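Local coordinates for kinesin-like protein KIF19 (PDB 5GSZ), which is a plus end-directed microtubule motor that regulates the length of motile cilia by depolymerizing microtubules at ciliary tips, at residues T76-M79 with V80-A83. Numbering follows the deposited sequence.
Sequences TQEM and VYQA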
ATOM      1  N   THR A  76       1.359 -17.632  -4.559  1.00 53.26           N
ATOM      2  CA  THR A  76       2.078 -17.643  -3.298  1.00 58.67           C
ATOM      3  C   THR A  76       2.517 -16.226  -2.939  1.00 55.03           C
ATOM      4  O   THR A  76       2.388 -15.286  -3.727  1.00 55.53           O
ATOM      5  CB  THR A  76       3.288 -18.572  -3.379  1.00 60.82           C
ATOM      6  OG1 THR A  76       4.361 -17.892  -4.036  1.00 58.79           O
ATOM      7  CG2 THR A  76       2.930 -19.812  -4.187  1.00 56.41           C
ATOM      8  N   GLN A  77       3.041 -16.073  -1.726  1.00 51.94           N
ATOM      9  CA  GLN A  77       3.610 -14.786  -1.357  1.00 45.56           C
ATOM     10  C   GLN A  77       4.704 -14.370  -2.342  1.00 48.62           C
ATOM     11  O   GLN A  77       4.671 -13.257  -2.876  1.00 53.80           O
ATOM     12  CB  GLN A  77       4.119 -14.829   0.087  1.00 43.99           C
ATOM     13  CG  GLN A  77       2.992 -14.915   1.127  1.00 43.68           C
ATOM     14  CD  GLN A  77       2.284 -13.587   1.410  1.00 45.08           C
ATOM     15  OE1 GLN A  77       1.607 -13.025   0.547  1.00 45.99           O
ATOM     16  NE2 GLN A  77       2.409 -13.100   2.642  1.00 42.65           N
ATOM     17  N   GLU A  78       5.650 -15.265  -2.649  1.00 49.45           N
ATOM     18  CA  GLU A  78       6.735 -14.865  -3.551  1.00 49.53           C
ATOM     19  C   GLU A  78       6.243 -14.553  -4.954  1.00 51.88           C
ATOM     20  O   GLU A  78       6.858 -13.738  -5.645  1.00 55.76           O
ATOM     21  CB  GLU A  78       7.830 -15.926  -3.638  1.00 52.82           C
ATOM     22  CG  GLU A  78       9.041 -15.641  -2.708  1.00 59.50           C
ATOM     23  CD  GLU A  78      10.190 -14.865  -3.362  1.00 59.59           C
ATOM     24  OE1 GLU A  78      11.147 -14.501  -2.638  1.00 60.54           O
ATOM     25  OE2 GLU A  78      10.157 -14.656  -4.596  1.00 62.86           O
ATOM     26  N   MET A  79       5.164 -15.181  -5.409  1.00 52.63           N
ATOM     27  CA  MET A  79       4.690 -14.878  -6.753  1.00 51.11           C
ATOM     28  C   MET A  79       4.063 -13.493  -6.801  1.00 54.61           C
ATOM     29  O   MET A  79       4.234 -12.754  -7.782  1.00 53.09           O
ATOM     30  CB  MET A  79       3.687 -15.928  -7.211  1.00 60.08           C
ATOM     31  CG  MET A  79       4.209 -17.344  -7.222  1.00 58.25           C
ATOM     32  SD  MET A  79       2.913 -18.485  -7.735  1.00 65.99           S
ATOM     33  CE  MET A  79       3.806 -20.041  -7.581  1.00 75.41           C
ATOM     34  N   VAL A  80       3.325 -13.134  -5.748  1.00 54.79           N
ATOM     35  CA  VAL A  80       2.814 -11.774  -5.630  1.00 51.89           C
ATOM     36  C   VAL A  80       3.965 -10.781  -5.632  1.00 49.62           C
ATOM     37  O   VAL A  80       3.918  -9.755  -6.323  1.00 50.16           O
ATOM     38  CB  VAL A  80       1.942 -11.636  -4.368  1.00 48.20           C
ATOM     39  CG1 VAL A  80       1.851 -10.178  -3.950  1.00 46.29           C
ATOM     40  CG2 VAL A  80       0.556 -12.169  -4.644  1.00 48.71           C
ATOM     41  N   TYR A  81       5.023 -11.080  -4.879  1.00 44.84           N
ATOM     42  CA  TYR A  81       6.179 -10.201  -4.856  1.00 46.79           C
ATOM     43  C   TYR A  81       6.809 -10.066  -6.237  1.00 51.39           C
ATOM     44  O   TYR A  81       7.073  -8.949  -6.707  1.00 48.57           O
ATOM     45  CB  TYR A  81       7.197 -10.719  -3.858  1.00 47.57           C
ATOM     46  CG  TYR A  81       8.558 -10.129  -4.086  1.00 49.63           C
ATOM     47  CD1 TYR A  81       8.818  -8.799  -3.773  1.00 48.93           C
ATOM     48  CD2 TYR A  81       9.587 -10.895  -4.627  1.00 49.58           C
ATOM     49  CE1 TYR A  81      10.068  -8.247  -3.981  1.00 50.82           C
ATOM     50  CE2 TYR A  81      10.833 -10.356  -4.836  1.00 49.95           C
ATOM     51  CZ  TYR A  81      11.070  -9.032  -4.511  1.00 52.45           C
ATOM     52  OH  TYR A  81      12.314  -8.492  -4.717  1.00 54.52           O
ATOM     53  N   GLN A  82       7.069 -11.201  -6.901  1.00 53.77           N
ATOM     54  CA  GLN A  82       7.714 -11.158  -8.210  1.00 53.86           C
ATOM     55  C   GLN A  82       6.900 -10.318  -9.188  1.00 51.66           C
ATOM     56  O   GLN A  82       7.458  -9.550  -9.977  1.00 54.90           O
ATOM     57  CB  GLN A  82       7.901 -12.572  -8.763  1.00 53.16           C
ATOM     58  CG  GLN A  82       8.705 -13.576  -7.924  1.00 58.09           C
ATOM     59  CD  GLN A  82      10.210 -13.409  -8.022  1.00 66.13           C
ATOM     60  OE1 GLN A  82      10.716 -12.753  -8.928  1.00 63.18           O
ATOM     61  NE2 GLN A  82      10.934 -14.046  -7.105  1.00 62.04           N
ATOM     62  N   ALA A  83       5.582 -10.431  -9.133  1.00 46.92           N
ATOM     63  CA  ALA A  83       4.745  -9.756 -10.107  1.00 47.68           C
ATOM     64  C   ALA A  83       4.473  -8.303  -9.766  1.00 51.42           C
ATOM     65  O   ALA A  83       3.931  -7.579 -10.610  1.00 58.62           O
ATOM     66  CB  ALA A  83       3.411 -10.487 -10.247  1.00 50.15           C
TER
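Val80 N donates to Thr76 O at 3.1 Å, the first i to i+4 bond of helix 77-84. Val80 CG2 lies 3.7 Å from the same Thr76 O, and the side chain packs on Phe71 of strand 69-71. Tyr81 N bonds Gln77 O in the same pattern, at 3.0 Å. With CG anti to the backbone N (chi1 162°), the Tyr81 ring swings toward helix 123-136, where OH bonds Asp130; Glu78 OE2 sits at the ring edge, 3.8 Å from CD2. Gln82 is gripped twice by Glu78: its N bonds Glu78 O at 2.8 Å, and its NE2 bonds Glu78 OE2 at 2.7 Å. The second bond is bent (144°); NE2 meets OE2 nearly along the C-O axis, while the carboxylate and amide planes stand 35° apart. Both chains bend at chi2, which brings their ends together. Ala83 N donates to Met79 O, and Ala83 CB, 3.4 Å from that oxygen, also touches Phe71. At the start of the helix, Thr76 OG1 accepts from Met79 N at 3.1 Å and Thr76 N returns a weak bond to Met79 SD, while Gln77 reaches away to Arg17, Tyr112 and Glu120 near the bound ADP. The arrangement is an N-capped helical turn, with the Thr76-Met79 pair forming a capping box, beside the nucleotide site of the kinesin motor domain.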